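Local coordinates for protein DNA helicase RecQ (Deinococcus radiodurans, PDB 4Q48) that probably couples ATP hydrolysis to the unwinding of duplex DNA, translocating in the 3'-5' direction, with this chain holding the zinc-containing catalytic core, at residues A[120-125]-A[158-163]; A[142-147]-A[193-198]. One frame throughout, in Å; residues are numbered along the deposited sequence.

Contact 1: residues A[120-125]-A[158-163]; sequences VAPERL and RPEYQQ
Glu160 and Tyr161 lean on Pro122, joining the start of the short helix 122-125 to the loop between strand 139-145 and helix 165-170 in the first RecA-like domain of this RecQ helicase. Residues 158-163 follow strand 139-145, at whose end the probable DEAH box begins, and probably form the end of the aromatic-rich loop known in this family. Residues 120-125 leave strand 117-120 and enter helix 122-125, with Ala121 at its N-cap position; Leu125 N bonds to Ala121 O to close the first turn. Glu160 is the first to touch: its CB lies 4.0 Å from Pro122 CB. Its CG sits beside the backbone N (chi1 -45°) and the chain runs on extended, which carries OE1 alongside the start of the helix, 3.5 Å from Glu123 CB. This is packing, since no hydrogen bond crosses between the segments. The carboxylate of Glu123 bends off at chi2, leaving its OE1 5.9 Å from Glu160 OE1, so any repulsion between the two would be modest. Next comes Tyr161, whose ring is met by the pyrrolidine of Pro122 at a slant; CE1 is the ring atom nearest Pro122 CG, and CD1 and CZ lie somewhat farther from it. At the far end of the ring, Tyr161 OH hydrogen-bonds to Asp145 O, at the end of strand 139-145.

Contact 2: residues A[142-147]-A[193-198]; sequences FAIDEA and SVLRLE
Asp145 OD1, one residue past the Ile144 that packs on Leu195, has two partners: the backbone N of Glu146, 2.7 Å from it, and Lys52 NZ in a salt bridge. The N-H approach is bent (132° at the hydrogen) and uses the anti lone pair of OD1, away from OD2. Lys52 belongs to the GGGKS P-loop and contacts ADP in a structure of this protein, so residues 145-148 are well placed to be the DEAH box (motif II), as family and geometry both suggest. Glu146 follows with left-handed backbone angles, phi and psi both positive, marking the turn by which the chain leaves the strand.

Across the contact everything is apolar. Ile144 and Leu195 reach toward each other tip to tip, with Leu195 CD1 4.0 Å from Ile144 CG2. In Ile144, CG2 is anti to the backbone N while CG1 lies beside it (chi1 -66°), and the CG2 methyl is the branch that comes nearest. The same CD1 methyl also comes within 4.4 Å of Ala147 CB, so one leucine branch bridges the strand end and the turn after it. The backbones stay well apart, the closest CA pair, Ala147 and Leu195, being separated by 8.9 Å.

Leu195 follows directly on helix 185-194, where the chain turns out of helical angles, and its O accepts a hydrogen bond from Arg176 NE. Its side chain also rests on Ala178 of strand 176-180, the sheet neighbour of strand 139-145, while Leu167 of helix 165-170 also touches Ile144.

How the contacts relate
Both contacts belong to the first RecA-like domain, and their segments alternate along the chain. Contact 2 is fully buried: all three residues are aliphatic, Leu195 from the end of helix 185-194 packing on the end of strand 139-145 and the turn after it. Contact 1, partly buried, mixes a proline and an aromatic ring with two carboxylate side chains; it reaches that strand end through Tyr161, its other partner being helix 122-125. Their centres lie 12 Å apart. Besides its hydroxyl bond, Tyr161 CE2 packs 4.1 Å from Ile144 CG2 and 3.6 Å from Glu146 O. The probable aromatic-rich loop thus touches residues 142-147, consistent with coupling between DNA and ATP sites, as in other RecQ helicases.

Contact 1: residues A[120-125]-A[158-163]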
loop_
_atom_site.group_PDB
_atom_site.type_symbol
_atom_site.label_atom_id
_atom_site.label_comp_id
_atom_site.label_asym_id
_atom_site.label_seq_id
_atom_site.Cartn_x
_atom_site.Cartn_y
_atom_site.Cartn_z
ATOM N N VAL A 120 0.281 -21.956 -7.822
ATOM C CA VAL A 120 -0.619 -22.820 -7.087
ATOM C C VAL A 120 -1.480 -22.029 -6.112
ATOM O O VAL A 120 -0.985 -21.250 -5.310
ATOM C CB VAL A 120 0.193 -23.919 -6.329
ATOM C CG1 VAL A 120 1.375 -23.301 -5.593
ATOM C CG2 VAL A 120 -0.685 -24.733 -5.381
ATOM N N ALA A 121 -2.784 -22.228 -6.204
ATOM C CA ALA A 121 -3.704 -21.618 -5.284
ATOM C C ALA A 121 -3.391 -22.148 -3.890
ATOM O O ALA A 121 -3.003 -23.302 -3.736
ATOM C CB ALA A 121 -5.132 -21.933 -5.679
ATOM N N PRO A 122 -3.587 -21.308 -2.866
ATOM C CA PRO A 122 -3.372 -21.676 -1.462
ATOM C C PRO A 122 -4.172 -22.905 -1.076
ATOM O O PRO A 122 -3.735 -23.746 -0.287
ATOM C CB PRO A 122 -3.885 -20.450 -0.705
ATOM C CG PRO A 122 -3.757 -19.335 -1.670
ATOM C CD PRO A 122 -4.018 -19.907 -3.014
ATOM N N GLU A 123 -5.354 -23.000 -1.666
ATOM C CA GLU A 123 -6.280 -24.095 -1.416
ATOM C C GLU A 123 -5.607 -25.415 -1.800
ATOM O O GLU A 123 -5.643 -26.386 -1.040
ATOM C CB GLU A 123 -7.592 -23.845 -2.188
ATOM C CG GLU A 123 -8.359 -25.069 -2.614
ATOM C CD GLU A 123 -7.835 -25.658 -3.914
ATOM O OE1 GLU A 123 -7.259 -24.897 -4.730
ATOM O OE2 GLU A 123 -7.991 -26.884 -4.110
ATOM N N ARG A 124 -4.983 -25.446 -2.974
ATOM C CA ARG A 124 -4.241 -26.632 -3.371
ATOM C C ARG A 124 -3.011 -26.860 -2.473
ATOM O O ARG A 124 -2.800 -27.965 -2.000
ATOM C CB ARG A 124 -3.813 -26.529 -4.834
ATOM C CG ARG A 124 -3.491 -27.866 -5.468
ATOM C CD ARG A 124 -4.750 -28.680 -5.601
ATOM N NE ARG A 124 -4.508 -29.952 -6.257
ATOM C CZ ARG A 124 -5.475 -30.790 -6.593
ATOM N NH1 ARG A 124 -6.736 -30.466 -6.333
ATOM N NH2 ARG A 124 -5.187 -31.938 -7.195
ATOM N N LEU A 125 -2.217 -25.816 -2.237
ATOM C CA LEU A 125 -0.949 -25.940 -1.528
ATOM C C LEU A 125 -1.068 -26.507 -0.118
ATOM O O LEU A 125 -0.245 -27.323 0.304
ATOM C CB LEU A 125 -0.243 -24.590 -1.444
ATOM C CG LEU A 125 0.987 -24.593 -0.534
ATOM C CD1 LEU A 125 2.090 -25.378 -1.196
ATOM C CD2 LEU A 125 1.485 -23.188 -0.194
ATOM N N ARG A 158 -7.598 -13.517 4.240
ATOM C CA ARG A 158 -8.096 -14.794 3.749
ATOM C C ARG A 158 -7.773 -15.787 4.840
ATOM O O ARG A 158 -6.723 -15.687 5.478
ATOM C CB ARG A 158 -7.449 -15.185 2.421
ATOM C CG ARG A 158 -7.915 -14.373 1.194
ATOM C CD ARG A 158 -7.068 -14.718 -0.023
ATOM N NE ARG A 158 -7.766 -14.556 -1.296
ATOM C CZ ARG A 158 -7.767 -13.433 -2.005
ATOM N NH1 ARG A 158 -7.095 -12.377 -1.569
ATOM N NH2 ARG A 158 -8.415 -13.369 -3.161
ATOM N N PRO A 159 -8.681 -16.737 5.091
ATOM C CA PRO A 159 -8.427 -17.671 6.196
ATOM C C PRO A 159 -7.343 -18.673 5.799
ATOM O O PRO A 159 -6.579 -19.141 6.650
ATOM C CB PRO A 159 -9.788 -18.354 6.407
ATOM C CG PRO A 159 -10.779 -17.517 5.639
ATOM C CD PRO A 159 -10.006 -16.938 4.492
ATOM N N GLU A 160 -7.278 -18.949 4.495
ATOM C CA GLU A 160 -6.243 -19.786 3.900
ATOM C C GLU A 160 -4.893 -19.186 4.238
ATOM O O GLU A 160 -4.040 -19.834 4.843
ATOM C CB GLU A 160 -6.394 -19.851 2.373
ATOM C CG GLU A 160 -7.807 -20.074 1.831
ATOM C CD GLU A 160 -7.901 -19.834 0.316
ATOM O OE1 GLU A 160 -7.953 -20.828 -0.455
ATOM O OE2 GLU A 160 -7.884 -18.646 -0.101
ATOM N N TYR A 161 -4.718 -17.929 3.847
ATOM C CA TYR A 161 -3.415 -17.290 3.891
ATOM C C TYR A 161 -2.694 -17.297 5.243
ATOM O O TYR A 161 -1.469 -17.318 5.260
ATOM C CB TYR A 161 -3.519 -15.854 3.351
ATOM C CG TYR A 161 -2.982 -15.788 1.938
ATOM C CD1 TYR A 161 -3.586 -16.503 0.908
ATOM C CD2 TYR A 161 -1.800 -15.098 1.654
ATOM C CE1 TYR A 161 -3.058 -16.485 -0.380
ATOM C CE2 TYR A 161 -1.263 -15.078 0.375
ATOM C CZ TYR A 161 -1.892 -15.780 -0.645
ATOM O OH TYR A 161 -1.354 -15.762 -1.927
ATOM N N GLN A 162 -3.398 -17.341 6.369
ATOM C CA GLN A 162 -2.646 -17.291 7.617
ATOM C C GLN A 162 -2.253 -18.688 8.063
ATOM O O GLN A 162 -1.710 -18.857 9.153
ATOM C CB GLN A 162 -3.450 -16.647 8.746
ATOM C CG GLN A 162 -4.853 -17.205 8.892
ATOM C CD GLN A 162 -5.640 -16.497 9.972
ATOM O OE1 GLN A 162 -5.118 -15.613 10.654
ATOM N NE2 GLN A 162 -6.888 -16.908 10.163
ATOM N N GLN A 163 -2.517 -19.686 7.227
ATOM C CA GLN A 163 -2.014 -21.034 7.471
ATOM C C GLN A 163 -0.635 -21.283 6.849
ATOM O O GLN A 163 0.048 -22.256 7.196
ATOM C CB GLN A 163 -3.000 -22.065 6.961
ATOM C CG GLN A 163 -4.368 -21.922 7.567
ATOM C CD GLN A 163 -5.247 -23.106 7.245
ATOM O OE1 GLN A 163 -4.752 -24.224 7.058
ATOM N NE2 GLN A 163 -6.555 -22.865 7.138
#

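Contact 2: residues A[142-147]-A[193-198]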
loop_
_atom_site.group_PDB
_atom_site.type_symbol
_atom_site.label_atom_id
_atom_site.label_comp_id
_atom_site.label_asym_id
_atom_site.label_seq_id
_atom_site.Cartn_x
_atom_site.Cartn_y
_atom_site.Cartn_z
ATOM N N PHE A 142 9.929 -21.046 -2.363
ATOM C CA PHE A 142 8.547 -20.593 -2.247
ATOM C C PHE A 142 8.469 -19.078 -2.389
ATOM O O PHE A 142 9.144 -18.354 -1.644
ATOM C CB PHE A 142 7.965 -20.998 -0.905
ATOM C CG PHE A 142 7.747 -22.459 -0.754
ATOM C CD1 PHE A 142 6.704 -23.085 -1.416
ATOM C CD2 PHE A 142 8.600 -23.227 0.030
ATOM C CE1 PHE A 142 6.484 -24.460 -1.269
ATOM C CE2 PHE A 142 8.403 -24.582 0.170
ATOM C CZ PHE A 142 7.336 -25.204 -0.483
ATOM N N ALA A 143 7.656 -18.594 -3.331
ATOM C CA ALA A 143 7.327 -17.158 -3.402
ATOM C C ALA A 143 5.899 -16.961 -2.995
ATOM O O ALA A 143 4.984 -17.462 -3.664
ATOM C CB ALA A 143 7.536 -16.622 -4.777
ATOM N N ILE A 144 5.696 -16.237 -1.897
ATOM C CA ILE A 144 4.346 -15.867 -1.473
ATOM C C ILE A 144 4.007 -14.465 -2.009
ATOM O O ILE A 144 4.486 -13.449 -1.493
ATOM C CB ILE A 144 4.197 -15.932 0.058
ATOM C CG1 ILE A 144 4.337 -17.377 0.545
ATOM C CG2 ILE A 144 2.839 -15.471 0.489
ATOM C CD1 ILE A 144 5.694 -17.710 1.157
ATOM N N ASP A 145 3.226 -14.427 -3.093
ATOM C CA ASP A 145 2.803 -13.163 -3.685
ATOM C C ASP A 145 1.534 -12.680 -3.005
ATOM O O ASP A 145 0.719 -13.492 -2.545
ATOM C CB ASP A 145 2.564 -13.280 -5.193
ATOM C CG ASP A 145 2.812 -11.958 -5.921
ATOM O OD1 ASP A 145 2.655 -10.886 -5.277
ATOM O OD2 ASP A 145 3.167 -11.986 -7.125
ATOM N N GLU A 146 1.381 -11.357 -2.963
ATOM C CA GLU A 146 0.327 -10.715 -2.186
ATOM C C GLU A 146 0.297 -11.186 -0.740
ATOM O O GLU A 146 -0.762 -11.571 -0.229
ATOM C CB GLU A 146 -1.028 -10.936 -2.847
ATOM C CG GLU A 146 -1.296 -9.895 -3.923
ATOM C CD GLU A 146 -1.946 -10.486 -5.132
ATOM O OE1 GLU A 146 -2.015 -11.731 -5.195
ATOM O OE2 GLU A 146 -2.396 -9.721 -6.012
ATOM N N ALA A 147 1.464 -11.133 -0.092
ATOM C CA ALA A 147 1.649 -11.652 1.262
ATOM C C ALA A 147 0.724 -10.999 2.297
ATOM O O ALA A 147 0.475 -11.549 3.384
ATOM C CB ALA A 147 3.087 -11.483 1.680
ATOM N N SER A 193 5.466 -12.117 10.846
ATOM C CA SER A 193 5.103 -13.104 11.857
ATOM C C SER A 193 4.616 -14.447 11.295
ATOM O O SER A 193 4.942 -15.503 11.840
ATOM C CB SER A 193 4.036 -12.534 12.788
ATOM O OG SER A 193 4.644 -11.868 13.876
ATOM N N VAL A 194 3.817 -14.406 10.231
ATOM C CA VAL A 194 3.274 -15.628 9.621
ATOM C C VAL A 194 4.305 -16.470 8.853
ATOM O O VAL A 194 4.275 -17.709 8.898
ATOM C CB VAL A 194 2.099 -15.292 8.705
ATOM C CG1 VAL A 194 1.392 -16.570 8.262
ATOM C CG2 VAL A 194 1.120 -14.398 9.458
ATOM N N LEU A 195 5.174 -15.797 8.104
ATOM C CA LEU A 195 6.126 -16.482 7.237
ATOM C C LEU A 195 7.548 -16.413 7.783
ATOM O O LEU A 195 8.505 -16.557 7.015
ATOM C CB LEU A 195 6.068 -15.880 5.825
ATOM C CG LEU A 195 4.654 -15.664 5.267
ATOM C CD1 LEU A 195 4.669 -14.788 4.032
ATOM C CD2 LEU A 195 3.968 -16.991 4.971
ATOM N N ARG A 196 7.678 -16.218 9.098
ATOM C CA ARG A 196 8.978 -16.031 9.772
ATOM C C ARG A 196 10.017 -15.271 8.969
ATOM O O ARG A 196 11.054 -15.812 8.584
ATOM C CB ARG A 196 9.572 -17.370 10.209
ATOM C CG ARG A 196 8.593 -18.266 10.913
ATOM C CD ARG A 196 9.181 -19.644 11.148
ATOM N NE ARG A 196 8.106 -20.634 11.137
ATOM C CZ ARG A 196 8.183 -21.873 11.621
ATOM N NH1 ARG A 196 7.108 -22.653 11.553
ATOM N NH2 ARG A 196 9.325 -22.346 12.122
ATOM N N LEU A 197 9.733 -13.997 8.738
ATOM C CA LEU A 197 10.642 -13.135 8.003
ATOM C C LEU A 197 11.010 -11.967 8.896
ATOM O O LEU A 197 11.447 -10.909 8.420
ATOM C CB LEU A 197 10.019 -12.679 6.676
ATOM C CG LEU A 197 9.586 -13.867 5.806
ATOM C CD1 LEU A 197 8.910 -13.453 4.509
ATOM C CD2 LEU A 197 10.776 -14.748 5.515
ATOM N N GLU A 198 10.842 -12.167 10.204
ATOM C CA GLU A 198 11.223 -11.137 11.163
ATOM C C GLU A 198 12.712 -10.955 11.053
ATOM O O GLU A 198 13.213 -9.839 11.103
ATOM C CB GLU A 198 10.835 -11.508 12.599
ATOM C CG GLU A 198 11.145 -12.947 12.981
ATOM C CD GLU A 198 9.929 -13.855 12.873
ATOM O OE1 GLU A 198 8.844 -13.333 12.561
ATOM O OE2 GLU A 198 10.056 -15.084 13.077
#